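PDB 5U1T: separin from Saccharomyces cerevisiae, which acts as a caspase-like cysteine protease that cleaves the SCC1 subunit of cohesin at the onset of anaphase, so that sister chromatids can separate. Local coordinates for residues A[618-623]-A[865-870]; A[832-837]-A[872-877]; A[887-892]-A[908-913]. One frame throughout, in Å; residues are numbered along the deposited sequence.

Contact 1: residues A[618-623]-A[865-870]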
ATOM      1  N   ASN A 618      -6.873  -1.051   8.565  1.00 51.38           N
ATOM      2  CA  ASN A 618      -6.724  -1.194  10.014  1.00 52.40           C
ATOM      3  C   ASN A 618      -6.997  -2.613  10.485  1.00 53.50           C
ATOM      4  O   ASN A 618      -7.030  -2.878  11.690  1.00 50.55           O
ATOM      5  CB  ASN A 618      -7.631  -0.223  10.756  1.00 44.88           C
ATOM      6  CG  ASN A 618      -7.060   1.169  10.797  1.00 52.80           C
ATOM      7  OD1 ASN A 618      -7.642   2.114  10.251  1.00 53.27           O
ATOM      8  ND2 ASN A 618      -5.902   1.314  11.431  1.00 53.52           N
ATOM      9  N   ASN A 619      -7.169  -3.509   9.516  1.00 49.59           N
ATOM     10  CA  ASN A 619      -7.385  -4.924   9.759  1.00 54.71           C
ATOM     11  C   ASN A 619      -8.607  -5.138  10.663  1.00 55.06           C
ATOM     12  O   ASN A 619      -8.556  -5.865  11.637  1.00 57.92           O
ATOM     13  CB  ASN A 619      -6.124  -5.580  10.363  1.00 52.42           C
ATOM     14  CG  ASN A 619      -4.828  -5.206   9.614  1.00 58.19           C
ATOM     15  OD1 ASN A 619      -4.600  -5.638   8.475  1.00 59.18           O
ATOM     16  ND2 ASN A 619      -3.972  -4.411  10.263  1.00 56.09           N
ATOM     17  N   PHE A 620      -9.717  -4.492  10.340  1.00 59.91           N
ATOM     18  CA  PHE A 620     -10.950  -4.698  11.091  1.00 56.44           C
ATOM     19  C   PHE A 620     -11.703  -5.809  10.390  1.00 55.14           C
ATOM     20  O   PHE A 620     -12.888  -5.664  10.090  1.00 60.17           O
ATOM     21  CB  PHE A 620     -11.808  -3.432  11.147  1.00 50.21           C
ATOM     22  CG  PHE A 620     -11.374  -2.421  12.167  1.00 53.58           C
ATOM     23  CD1 PHE A 620     -10.051  -2.290  12.545  1.00 52.24           C
ATOM     24  CD2 PHE A 620     -12.306  -1.576  12.747  1.00 53.78           C
ATOM     25  CE1 PHE A 620      -9.667  -1.330  13.484  1.00 52.61           C
ATOM     26  CE2 PHE A 620     -11.920  -0.621  13.682  1.00 53.49           C
ATOM     27  CZ  PHE A 620     -10.601  -0.501  14.048  1.00 50.99           C
ATOM     28  N   ASP A 621     -11.012  -6.909  10.126  1.00 52.47           N
ATOM     29  CA  ASP A 621     -11.459  -7.906   9.160  1.00 49.28           C
ATOM     30  C   ASP A 621     -12.858  -8.492   9.427  1.00 52.40           C
ATOM     31  O   ASP A 621     -13.550  -8.902   8.491  1.00 55.30           O
ATOM     32  CB  ASP A 621     -10.418  -9.034   9.082  1.00 52.99           C
ATOM     33  CG  ASP A 621      -8.986  -8.509   8.895  1.00 60.17           C
ATOM     34  OD1 ASP A 621      -8.786  -7.529   8.143  1.00 60.32           O
ATOM     35  OD2 ASP A 621      -8.046  -9.073   9.508  1.00 64.49           O
ATOM     36  N   LYS A 622     -13.275  -8.531  10.690  1.00 48.61           N
ATOM     37  CA  LYS A 622     -14.590  -9.046  11.056  1.00 53.96           C
ATOM     38  C   LYS A 622     -15.690  -8.113  10.523  1.00 57.46           C
ATOM     39  O   LYS A 622     -16.614  -8.539   9.818  1.00 55.61           O
ATOM     40  CB  LYS A 622     -14.691  -9.182  12.574  1.00 49.02           C
ATOM     41  CG  LYS A 622     -15.888  -9.947  13.093  1.00 48.39           C
ATOM     42  CD  LYS A 622     -15.854  -9.988  14.615  1.00 55.34           C
ATOM     43  CE  LYS A 622     -16.147 -11.380  15.176  1.00 63.78           C
ATOM     44  NZ  LYS A 622     -17.599 -11.807  15.081  1.00 73.27           N
ATOM     45  N   LEU A 623     -15.562  -6.837  10.880  1.00 58.18           N
ATOM     46  CA  LEU A 623     -16.441  -5.780  10.393  1.00 60.10           C
ATOM     47  C   LEU A 623     -16.407  -5.735   8.874  1.00 55.72           C
ATOM     48  O   LEU A 623     -17.445  -5.643   8.232  1.00 58.42           O
ATOM     49  CB  LEU A 623     -16.039  -4.417  10.984  1.00 52.94           C
ATOM     50  CG  LEU A 623     -16.392  -4.276  12.469  1.00 48.83           C
ATOM     51  CD1 LEU A 623     -15.871  -2.979  13.057  1.00 51.34           C
ATOM     52  CD2 LEU A 623     -17.882  -4.400  12.664  1.00 47.61           C
ATOM     53  N   TYR A 865      -3.335   2.949  20.625  1.00 57.70           N
ATOM     54  CA  TYR A 865      -4.063   3.696  19.601  1.00 57.99           C
ATOM     55  C   TYR A 865      -4.782   2.775  18.645  1.00 58.21           C
ATOM     56  O   TYR A 865      -5.211   3.200  17.583  1.00 62.82           O
ATOM     57  CB  TYR A 865      -3.110   4.590  18.819  1.00 59.40           C
ATOM     58  CG  TYR A 865      -2.436   5.637  19.675  1.00 67.80           C
ATOM     59  CD1 TYR A 865      -1.510   5.280  20.647  1.00 57.71           C
ATOM     60  CD2 TYR A 865      -2.719   6.986  19.502  1.00 72.45           C
ATOM     61  CE1 TYR A 865      -0.898   6.221  21.430  1.00 65.37           C
ATOM     62  CE2 TYR A 865      -2.098   7.950  20.290  1.00 76.99           C
ATOM     63  CZ  TYR A 865      -1.190   7.555  21.252  1.00 70.90           C
ATOM     64  OH  TYR A 865      -0.574   8.504  22.037  1.00 74.69           O
ATOM     65  N   LEU A 866      -4.889   1.503  19.013  1.00 55.82           N
ATOM     66  CA  LEU A 866      -5.529   0.530  18.147  1.00 53.02           C
ATOM     67  C   LEU A 866      -6.805   0.046  18.816  1.00 53.28           C
ATOM     68  O   LEU A 866      -6.967   0.183  20.022  1.00 58.04           O
ATOM     69  CB  LEU A 866      -4.569  -0.632  17.831  1.00 52.35           C
ATOM     70  CG  LEU A 866      -3.304  -0.277  17.032  1.00 57.95           C
ATOM     71  CD1 LEU A 866      -2.470  -1.500  16.686  1.00 58.37           C
ATOM     72  CD2 LEU A 866      -3.640   0.479  15.757  1.00 58.89           C
ATOM     73  N   ASP A 867      -7.733  -0.470  18.023  1.00 50.00           N
ATOM     74  CA  ASP A 867      -8.948  -1.046  18.567  1.00 55.95           C
ATOM     75  C   ASP A 867      -8.680  -2.551  18.802  1.00 58.90           C
ATOM     76  O   ASP A 867      -8.781  -3.361  17.878  1.00 53.18           O
ATOM     77  CB  ASP A 867     -10.133  -0.779  17.617  1.00 54.83           C
ATOM     78  CG  ASP A 867     -11.455  -1.392  18.099  1.00 59.99           C
ATOM     79  OD1 ASP A 867     -11.447  -2.470  18.735  1.00 57.84           O
ATOM     80  OD2 ASP A 867     -12.530  -0.810  17.807  1.00 67.66           O
ATOM     81  N   ALA A 868      -8.358  -2.898  20.050  1.00 59.88           N
ATOM     82  CA  ALA A 868      -7.912  -4.242  20.394  1.00 58.30           C
ATOM     83  C   ALA A 868      -8.934  -5.318  20.026  1.00 61.11           C
ATOM     84  O   ALA A 868      -8.539  -6.405  19.569  1.00 61.22           O
ATOM     85  CB  ALA A 868      -7.571  -4.328  21.878  1.00 53.30           C
ATOM     86  N   GLU A 869     -10.229  -5.014  20.199  1.00 61.09           N
ATOM     87  CA  GLU A 869     -11.289  -5.985  19.913  1.00 57.16           C
ATOM     88  C   GLU A 869     -11.588  -6.127  18.423  1.00 57.07           C
ATOM     89  O   GLU A 869     -12.112  -7.145  18.001  1.00 66.06           O
ATOM     90  CB  GLU A 869     -12.587  -5.625  20.642  1.00 63.66           C
ATOM     91  CG  GLU A 869     -12.400  -5.188  22.089  1.00 73.52           C
ATOM     92  CD  GLU A 869     -13.305  -5.944  23.077  1.00 89.89           C
ATOM     93  OE1 GLU A 869     -14.419  -5.425  23.401  1.00 90.45           O
ATOM     94  OE2 GLU A 869     -12.891  -7.046  23.544  1.00 90.80           O
ATOM     95  N   ALA A 870     -11.257  -5.124  17.621  1.00 55.05           N
ATOM     96  CA  ALA A 870     -11.578  -5.184  16.195  1.00 57.81           C
ATOM     97  C   ALA A 870     -10.463  -5.800  15.335  1.00 59.05           C
ATOM     98  O   ALA A 870     -10.733  -6.510  14.358  1.00 55.51           O
ATOM     99  CB  ALA A 870     -11.916  -3.792  15.682  1.00 61.90           C
TER

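Contact 2: residues A[832-837]-A[872-877]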
ATOM      1  N   VAL A 832       2.701   2.364  12.427  1.00 54.15           N
ATOM      2  CA  VAL A 832       3.680   2.579  13.472  1.00 54.94           C
ATOM      3  C   VAL A 832       3.754   1.363  14.392  1.00 54.12           C
ATOM      4  O   VAL A 832       4.849   0.881  14.698  1.00 55.38           O
ATOM      5  CB  VAL A 832       3.357   3.852  14.269  1.00 55.38           C
ATOM      6  CG1 VAL A 832       4.252   3.987  15.478  1.00 48.69           C
ATOM      7  CG2 VAL A 832       3.509   5.061  13.372  1.00 55.69           C
ATOM      8  N   TYR A 833       2.604   0.842  14.813  1.00 52.91           N
ATOM      9  CA  TYR A 833       2.611  -0.338  15.665  1.00 49.82           C
ATOM     10  C   TYR A 833       3.287  -1.523  14.978  1.00 53.33           C
ATOM     11  O   TYR A 833       4.226  -2.091  15.522  1.00 52.23           O
ATOM     12  CB  TYR A 833       1.207  -0.771  16.102  1.00 53.87           C
ATOM     13  CG  TYR A 833       1.319  -2.066  16.876  1.00 54.56           C
ATOM     14  CD1 TYR A 833       1.962  -2.088  18.112  1.00 53.78           C
ATOM     15  CD2 TYR A 833       0.883  -3.278  16.338  1.00 45.76           C
ATOM     16  CE1 TYR A 833       2.133  -3.256  18.808  1.00 50.39           C
ATOM     17  CE2 TYR A 833       1.056  -4.459  17.032  1.00 53.93           C
ATOM     18  CZ  TYR A 833       1.683  -4.440  18.268  1.00 54.17           C
ATOM     19  OH  TYR A 833       1.867  -5.603  18.986  1.00 57.64           O
ATOM     20  N   ARG A 834       2.802  -1.900  13.800  1.00 52.42           N
ATOM     21  CA  ARG A 834       3.319  -3.068  13.106  1.00 47.25           C
ATOM     22  C   ARG A 834       4.819  -2.984  12.886  1.00 52.59           C
ATOM     23  O   ARG A 834       5.526  -3.999  13.014  1.00 56.72           O
ATOM     24  CB  ARG A 834       2.628  -3.268  11.759  1.00 45.73           C
ATOM     25  CG  ARG A 834       1.214  -3.740  11.839  1.00 50.26           C
ATOM     26  CD  ARG A 834       1.079  -4.975  12.692  1.00 48.75           C
ATOM     27  NE  ARG A 834      -0.321  -5.348  12.812  1.00 53.77           N
ATOM     28  CZ  ARG A 834      -0.945  -6.187  11.987  1.00 55.74           C
ATOM     29  NH1 ARG A 834      -0.279  -6.755  10.994  1.00 56.56           N
ATOM     30  NH2 ARG A 834      -2.237  -6.467  12.161  1.00 55.76           N
ATOM     31  N   CYS A 835       5.314  -1.793  12.571  1.00 47.68           N
ATOM     32  CA  CYS A 835       6.741  -1.637  12.341  1.00 53.76           C
ATOM     33  C   CYS A 835       7.521  -1.807  13.641  1.00 55.52           C
ATOM     34  O   CYS A 835       8.574  -2.436  13.662  1.00 54.93           O
ATOM     35  CB  CYS A 835       7.055  -0.281  11.729  1.00 54.93           C
ATOM     36  SG  CYS A 835       6.633  -0.131  10.003  1.00 58.71           S
ATOM     37  N   LEU A 836       7.003  -1.240  14.724  1.00 54.14           N
ATOM     38  CA  LEU A 836       7.662  -1.390  16.010  1.00 53.96           C
ATOM     39  C   LEU A 836       7.640  -2.846  16.489  1.00 56.38           C
ATOM     40  O   LEU A 836       8.565  -3.280  17.179  1.00 56.44           O
ATOM     41  CB  LEU A 836       7.019  -0.483  17.056  1.00 55.08           C
ATOM     42  CG  LEU A 836       7.388   0.997  16.915  1.00 60.63           C
ATOM     43  CD1 LEU A 836       6.614   1.849  17.922  1.00 50.00           C
ATOM     44  CD2 LEU A 836       8.889   1.177  17.060  1.00 53.02           C
ATOM     45  N   HIS A 837       6.591  -3.585  16.127  1.00 50.88           N
ATOM     46  CA  HIS A 837       6.469  -4.986  16.494  1.00 47.91           C
ATOM     47  C   HIS A 837       7.511  -5.784  15.757  1.00 55.10           C
ATOM     48  O   HIS A 837       8.130  -6.672  16.330  1.00 53.92           O
ATOM     49  CB  HIS A 837       5.075  -5.521  16.172  1.00 53.80           C
ATOM     50  CG  HIS A 837       4.952  -7.021  16.246  1.00 52.68           C
ATOM     51  ND1 HIS A 837       4.902  -7.711  17.439  1.00 53.88           N
ATOM     52  CD2 HIS A 837       4.820  -7.950  15.271  1.00 51.42           C
ATOM     53  CE1 HIS A 837       4.757  -8.999  17.192  1.00 53.55           C
ATOM     54  NE2 HIS A 837       4.698  -9.169  15.883  1.00 53.02           N
ATOM     55  N   ILE A 872      -7.818  -8.449  15.376  1.00 51.09           N
ATOM     56  CA  ILE A 872      -7.339  -9.633  16.092  1.00 59.01           C
ATOM     57  C   ILE A 872      -5.872  -9.927  15.747  1.00 52.41           C
ATOM     58  O   ILE A 872      -5.118 -10.345  16.607  1.00 56.13           O
ATOM     59  CB  ILE A 872      -8.216 -10.890  15.813  1.00 52.03           C
ATOM     60  CG1 ILE A 872      -7.755 -12.069  16.678  1.00 58.11           C
ATOM     61  CG2 ILE A 872      -8.188 -11.287  14.351  1.00 50.28           C
ATOM     62  CD1 ILE A 872      -7.614 -11.750  18.160  1.00 58.50           C
ATOM     63  N   THR A 873      -5.465  -9.663  14.511  1.00 50.70           N
ATOM     64  CA  THR A 873      -4.094  -9.909  14.112  1.00 45.90           C
ATOM     65  C   THR A 873      -3.107  -8.936  14.798  1.00 56.62           C
ATOM     66  O   THR A 873      -1.982  -9.335  15.102  1.00 61.28           O
ATOM     67  CB  THR A 873      -3.929  -9.870  12.566  1.00 41.67           C
ATOM     68  OG1 THR A 873      -4.319  -8.602  12.051  1.00 53.04           O
ATOM     69  CG2 THR A 873      -4.785 -10.930  11.909  1.00 47.26           C
ATOM     70  N   SER A 874      -3.500  -7.696  15.087  1.00 56.65           N
ATOM     71  CA  SER A 874      -2.641  -6.840  15.907  1.00 53.18           C
ATOM     72  C   SER A 874      -2.654  -7.234  17.382  1.00 53.32           C
ATOM     73  O   SER A 874      -1.674  -7.011  18.088  1.00 55.72           O
ATOM     74  CB  SER A 874      -3.041  -5.367  15.812  1.00 56.78           C
ATOM     75  OG  SER A 874      -2.607  -4.777  14.615  1.00 55.16           O
ATOM     76  N   LEU A 875      -3.768  -7.783  17.856  1.00 54.99           N
ATOM     77  CA  LEU A 875      -3.908  -8.154  19.268  1.00 55.16           C
ATOM     78  C   LEU A 875      -3.054  -9.377  19.602  1.00 59.94           C
ATOM     79  O   LEU A 875      -2.354  -9.398  20.628  1.00 56.78           O
ATOM     80  CB  LEU A 875      -5.367  -8.428  19.628  1.00 47.98           C
ATOM     81  CG  LEU A 875      -5.584  -8.917  21.062  1.00 57.14           C
ATOM     82  CD1 LEU A 875      -5.257  -7.861  22.112  1.00 46.21           C
ATOM     83  CD2 LEU A 875      -6.994  -9.443  21.235  1.00 52.22           C
ATOM     84  N   THR A 876      -3.112 -10.392  18.741  1.00 57.97           N
ATOM     85  CA  THR A 876      -2.310 -11.586  18.956  1.00 57.89           C
ATOM     86  C   THR A 876      -0.823 -11.230  18.893  1.00 58.30           C
ATOM     87  O   THR A 876      -0.029 -11.759  19.674  1.00 58.93           O
ATOM     88  CB  THR A 876      -2.646 -12.692  17.950  1.00 56.62           C
ATOM     89  OG1 THR A 876      -2.506 -12.200  16.617  1.00 51.73           O
ATOM     90  CG2 THR A 876      -4.075 -13.163  18.170  1.00 58.63           C
ATOM     91  N   MET A 877      -0.456 -10.306  18.002  1.00 53.96           N
ATOM     92  CA  MET A 877       0.917  -9.821  17.976  1.00 56.52           C
ATOM     93  C   MET A 877       1.286  -9.141  19.287  1.00 58.47           C
ATOM     94  O   MET A 877       2.392  -9.304  19.795  1.00 55.28           O
ATOM     95  CB  MET A 877       1.141  -8.857  16.822  1.00 54.30           C
ATOM     96  CG  MET A 877       1.088  -9.508  15.463  1.00 57.13           C
ATOM     97  SD  MET A 877       1.386  -8.324  14.140  1.00 55.32           S
ATOM     98  CE  MET A 877       1.267  -9.435  12.741  1.00 43.37           C
TER

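Contact 3: residues A[887-892]-A[908-913]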
ATOM      1  N   LYS A 887      -3.674 -15.945  26.954  1.00 72.11           N
ATOM      2  CA  LYS A 887      -4.639 -14.933  26.550  1.00 69.69           C
ATOM      3  C   LYS A 887      -4.701 -14.847  25.020  1.00 67.01           C
ATOM      4  O   LYS A 887      -5.730 -14.453  24.458  1.00 69.25           O
ATOM      5  CB  LYS A 887      -4.276 -13.581  27.176  1.00 68.96           C
ATOM      6  CG  LYS A 887      -5.417 -12.567  27.187  1.00 73.42           C
ATOM      7  CD  LYS A 887      -5.193 -11.493  28.252  1.00 78.57           C
ATOM      8  CE  LYS A 887      -5.004 -12.121  29.647  1.00 87.27           C
ATOM      9  NZ  LYS A 887      -6.290 -12.677  30.252  1.00 86.92           N
ATOM     10  N   LEU A 888      -3.614 -15.258  24.363  1.00 65.14           N
ATOM     11  CA  LEU A 888      -3.498 -15.230  22.902  1.00 64.62           C
ATOM     12  C   LEU A 888      -4.385 -16.246  22.195  1.00 64.38           C
ATOM     13  O   LEU A 888      -5.336 -15.864  21.521  1.00 62.59           O
ATOM     14  CB  LEU A 888      -2.053 -15.458  22.485  1.00 56.75           C
ATOM     15  CG  LEU A 888      -1.632 -15.079  21.064  1.00 59.96           C
ATOM     16  CD1 LEU A 888      -0.103 -15.108  20.972  1.00 58.29           C
ATOM     17  CD2 LEU A 888      -2.244 -15.957  19.967  1.00 58.01           C
ATOM     18  N   GLU A 889      -4.055 -17.534  22.315  1.00 69.13           N
ATOM     19  CA  GLU A 889      -4.802 -18.589  21.611  1.00 71.05           C
ATOM     20  C   GLU A 889      -6.266 -18.607  22.024  1.00 72.42           C
ATOM     21  O   GLU A 889      -7.089 -19.248  21.371  1.00 77.68           O
ATOM     22  CB  GLU A 889      -4.180 -19.985  21.832  1.00 71.07           C
ATOM     23  CG  GLU A 889      -3.361 -20.498  20.613  1.00 71.96           C
ATOM     24  CD  GLU A 889      -2.629 -21.828  20.850  1.00 76.41           C
ATOM     25  OE1 GLU A 889      -1.372 -21.853  20.881  1.00 76.16           O
ATOM     26  OE2 GLU A 889      -3.303 -22.869  20.980  1.00 82.30           O
ATOM     27  N   GLN A 890      -6.608 -17.870  23.073  1.00 69.23           N
ATOM     28  CA  GLN A 890      -7.981 -17.841  23.516  1.00 71.36           C
ATOM     29  C   GLN A 890      -8.754 -16.573  23.138  1.00 75.53           C
ATOM     30  O   GLN A 890      -9.989 -16.559  23.157  1.00 75.44           O
ATOM     31  CB  GLN A 890      -8.019 -18.036  25.014  1.00 77.85           C
ATOM     32  CG  GLN A 890      -9.347 -18.614  25.473  1.00 85.63           C
ATOM     33  CD  GLN A 890      -9.367 -20.127  25.538  1.00 86.25           C
ATOM     34  OE1 GLN A 890      -8.326 -20.783  25.760  1.00 82.99           O
ATOM     35  NE2 GLN A 890     -10.566 -20.704  25.343  1.00 83.41           N
ATOM     36  N   SER A 891      -8.054 -15.495  22.808  1.00 73.74           N
ATOM     37  CA  SER A 891      -8.746 -14.348  22.237  1.00 66.45           C
ATOM     38  C   SER A 891      -9.004 -14.622  20.751  1.00 69.15           C
ATOM     39  O   SER A 891      -9.850 -13.989  20.119  1.00 71.75           O
ATOM     40  CB  SER A 891      -7.953 -13.063  22.447  1.00 61.87           C
ATOM     41  OG  SER A 891      -6.699 -13.150  21.827  1.00 70.59           O
ATOM     42  N   LEU A 892      -8.292 -15.600  20.211  1.00 68.25           N
ATOM     43  CA  LEU A 892      -8.596 -16.123  18.891  1.00 67.11           C
ATOM     44  C   LEU A 892      -9.905 -16.920  18.872  1.00 72.64           C
ATOM     45  O   LEU A 892     -10.565 -16.993  17.839  1.00 73.79           O
ATOM     46  CB  LEU A 892      -7.461 -17.011  18.385  1.00 71.45           C
ATOM     47  CG  LEU A 892      -6.147 -16.424  17.869  1.00 64.01           C
ATOM     48  CD1 LEU A 892      -5.129 -17.555  17.676  1.00 65.18           C
ATOM     49  CD2 LEU A 892      -6.371 -15.647  16.574  1.00 65.79           C
ATOM     50  N   LEU A 908      -1.757 -21.349  12.810  1.00 66.16           N
ATOM     51  CA  LEU A 908      -0.571 -20.603  12.423  1.00 60.16           C
ATOM     52  C   LEU A 908       0.138 -20.116  13.673  1.00 61.25           C
ATOM     53  O   LEU A 908       1.364 -20.218  13.784  1.00 60.52           O
ATOM     54  CB  LEU A 908      -0.940 -19.441  11.517  1.00 61.03           C
ATOM     55  CG  LEU A 908       0.203 -18.644  10.902  1.00 61.57           C
ATOM     56  CD1 LEU A 908       1.180 -19.573  10.246  1.00 65.47           C
ATOM     57  CD2 LEU A 908      -0.376 -17.713   9.885  1.00 61.15           C
ATOM     58  N   TRP A 909      -0.640 -19.621  14.634  1.00 60.46           N
ATOM     59  CA  TRP A 909      -0.068 -19.191  15.904  1.00 61.95           C
ATOM     60  C   TRP A 909       0.503 -20.356  16.714  1.00 62.18           C
ATOM     61  O   TRP A 909       1.422 -20.168  17.520  1.00 60.19           O
ATOM     62  CB  TRP A 909      -1.102 -18.421  16.731  1.00 61.50           C
ATOM     63  CG  TRP A 909      -1.049 -16.959  16.396  1.00 65.53           C
ATOM     64  CD1 TRP A 909      -1.964 -16.237  15.677  1.00 56.06           C
ATOM     65  CD2 TRP A 909       0.021 -16.056  16.704  1.00 63.13           C
ATOM     66  NE1 TRP A 909      -1.534 -14.945  15.537  1.00 58.99           N
ATOM     67  CE2 TRP A 909      -0.323 -14.801  16.159  1.00 60.17           C
ATOM     68  CE3 TRP A 909       1.233 -16.185  17.389  1.00 58.06           C
ATOM     69  CZ2 TRP A 909       0.503 -13.680  16.284  1.00 60.27           C
ATOM     70  CZ3 TRP A 909       2.052 -15.059  17.515  1.00 57.94           C
ATOM     71  CH2 TRP A 909       1.683 -13.831  16.965  1.00 55.80           C
ATOM     72  N   LYS A 910      -0.024 -21.558  16.504  1.00 63.15           N
ATOM     73  CA  LYS A 910       0.548 -22.726  17.172  1.00 61.54           C
ATOM     74  C   LYS A 910       1.961 -22.949  16.634  1.00 57.50           C
ATOM     75  O   LYS A 910       2.911 -23.045  17.405  1.00 52.09           O
ATOM     76  CB  LYS A 910      -0.342 -23.949  16.989  1.00 56.83           C
ATOM     77  CG  LYS A 910      -1.444 -24.003  18.027  1.00 57.57           C
ATOM     78  CD  LYS A 910      -2.518 -25.022  17.706  1.00 60.40           C
ATOM     79  CE  LYS A 910      -3.661 -24.883  18.716  1.00 65.92           C
ATOM     80  NZ  LYS A 910      -4.758 -25.911  18.635  1.00 84.60           N
ATOM     81  N   LEU A 911       2.088 -22.954  15.309  1.00 52.92           N
ATOM     82  CA  LEU A 911       3.392 -22.964  14.652  1.00 53.39           C
ATOM     83  C   LEU A 911       4.349 -21.853  15.121  1.00 56.15           C
ATOM     84  O   LEU A 911       5.532 -22.104  15.234  1.00 54.24           O
ATOM     85  CB  LEU A 911       3.234 -22.877  13.132  1.00 48.77           C
ATOM     86  CG  LEU A 911       2.349 -23.919  12.465  1.00 47.37           C
ATOM     87  CD1 LEU A 911       2.564 -23.952  10.965  1.00 55.41           C
ATOM     88  CD2 LEU A 911       2.598 -25.278  13.065  1.00 55.38           C
ATOM     89  N   HIS A 912       3.875 -20.637  15.390  1.00 57.18           N
ATOM     90  CA  HIS A 912       4.807 -19.602  15.866  1.00 60.14           C
ATOM     91  C   HIS A 912       5.245 -19.854  17.301  1.00 58.66           C
ATOM     92  O   HIS A 912       6.280 -19.362  17.747  1.00 62.38           O
ATOM     93  CB  HIS A 912       4.206 -18.196  15.776  1.00 58.11           C
ATOM     94  CG  HIS A 912       4.083 -17.681  14.382  1.00 61.81           C
ATOM     95  ND1 HIS A 912       3.069 -16.835  13.991  1.00 67.06           N
ATOM     96  CD2 HIS A 912       4.834 -17.904  13.278  1.00 67.58           C
ATOM     97  CE1 HIS A 912       3.196 -16.561  12.702  1.00 65.59           C
ATOM     98  NE2 HIS A 912       4.260 -17.196  12.248  1.00 70.97           N
ATOM     99  N   LEU A 913       4.442 -20.604  18.033  1.00 56.67           N
ATOM    100  CA  LEU A 913       4.724 -20.847  19.434  1.00 59.92           C
ATOM    101  C   LEU A 913       5.513 -22.140  19.627  1.00 65.03           C
ATOM    102  O   LEU A 913       5.771 -22.562  20.764  1.00 63.40           O
ATOM    103  CB  LEU A 913       3.424 -20.891  20.231  1.00 64.33           C
ATOM    104  CG  LEU A 913       2.700 -19.558  20.421  1.00 60.70           C
ATOM    105  CD1 LEU A 913       1.331 -19.841  20.974  1.00 61.83           C
ATOM    106  CD2 LEU A 913       3.469 -18.628  21.349  1.00 56.72           C
TER

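Contact 1: residues A[618-623]-A[865-870]
Ala870 sets its methyl group over the face of the Phe620 ring. CB stands 3.6 Å from the ring centroid and 7° off the ring normal, so this is a centred CH-pi contact. It meets all six ring carbons at nearly equal range, CD2 being among the nearest at 3.7 Å from Ala870 CB. Asp867 touches the far end of the same ring. Asp867 CB lies 3.6 Å from Phe620 CZ and comes in obliquely. CG of Phe620 is anti to the carbonyl carbon (chi1 -80°), beside the backbone N, and the ring end comes nearer to the loop. Leu578 and Thr575 also touch the ring.

The polar part of Asp867 serves its own loop. CG is anti to the backbone N (chi1 178°), and OD1 of Asp867 accepts from Ala870 N at 2.9 Å, from above the carboxylate plane. The same N-H also bonds to the backbone Asp867 O, so this Asx motif reinforces the turn that presents the Ala870 methyl.

The outer side is looser. Lys622 sets out toward the loop and then bends off, exposed. Glu869 is exposed too and does not reach 618-623. No hydrogen bond joins the segments directly. Tyr895 supplies a bridge: its OH is hydrogen-bonded to both Ala870 O and Lys622 N.

Phe620 is the N-cap residue of helix 621-633, after Asn619 closes the preceding helix in a Schellman motif. The contact thus joins a helix-to-helix corner to the loop ahead of helix 872-881. The chemistry implies apolar attachment, with OD1 bracing the loop and the polar link running through Tyr895.

Contact 2: residues A[832-837]-A[872-877]
Met877 reaches across from helix 872-881 between His837 and Arg834. Its CB lies over the face of the His837 ring, 3.8 Å from the centroid, and also near the edge of the Tyr833 ring. CG of Met877 continues past His837 NE2 at 3.7 Å. The chain is extended beyond CG (chi2 -179°), which carries Met877 SD to 3.6 Å from His837 CD2. The sulfur also sits over one face of the Arg834 guanidinium, toward its rim. CE of Met877 ends the chain 3.6 Å from Arg834 NH1.

The guanidinium that Met877 covers is held at its edge by Ser874. NE and NH2 of Arg834 both donate to Ser874 OG, each at 3.0 Å, and the oxygen lies in the guanidinium plane. This double grip would restrain rotation. A weak bond runs from NH2 of Arg834 to Thr873 OG1. Asp871 holds both hydroxyls by hydrogen bonds and forms a long, weak ion pair with Arg834. Asp881 binds His837 ND1.

The axes of the two segments pass 11.2 Å apart at 35°. Helix 849-863 lies between them in sequence and touches Tyr833. Such packing of a helix on the next but one is consistent with alpha-solenoid stacking in the helical domain.

Contact 3: residues A[887-892]-A[908-913]
Leu888 and Leu892 meet Trp909 in the apolar part of this contact. CD2 of Leu888 lies over one face of the indole, 4.1 Å from the centroid of the five-membered ring and 20° off its normal, a CH-pi contact. CD1 of Leu888 lies near the benzo part, 4.0 Å from Trp909 CE3. CG of Leu888 is anti to the backbone N (chi1 -163°), turned toward Trp909. Leu892 adds CD1, at 4.0 Å from Trp909 CD1, in an oblique approach. On the opposite face of the indole lies His912 ND1, from the same helix.

In the charged part the carboxylate meets carbon rather than the ammonium group. Glu889 extends its carboxylate across the chain of Lys910. OE2 is near CE of Lys910, but NZ of Lys910 is 4.1 Å from Glu889 OE2, beyond a salt bridge. Glu889 OE1 lies 3.4 Å from Leu913 CD1. A long, weak ion pair links OE2 to Lys915. An alanine in place of Glu889 would probably leave Lys910 and Lys915 without this nearby negative charge and open a gap beside the Leu913 methyl.

No hydrogen bond crosses between the segments. Two patches join helices 885-891 and 905-912: the leucines on the indole, and the Glu889 chain against Lys910 and Leu913. Helix 872-881 packs against both, with Thr876 touching Leu892 and Trp909 and Tyr880 meeting the indole. Helix 927-946 lies against 905-912 at Leu911 and His912.

The three contacts form a bend through one all-helical region, with contact 2 at its corner. The centre of contact 2 is 11 Å from that of contact 1 and 14 Å from that of contact 3. The centres of contacts 1 and 3 are 17 Å apart. These two do not touch; their nearest atoms are about 7 Å apart. Contacts 1 and 2 interlock along the chain, since their segments alternate. They meet where Leu866 CD1 packs 3.8 Å from Tyr833 CB. Helix 872-881 follows directly from the loop of contact 1, and its Thr876 O lies 3.6 Å from Leu888 CD1 of contact 3. All three lie away from Cys1497, the active-site residue assigned by similarity, and join helices of the scaffold.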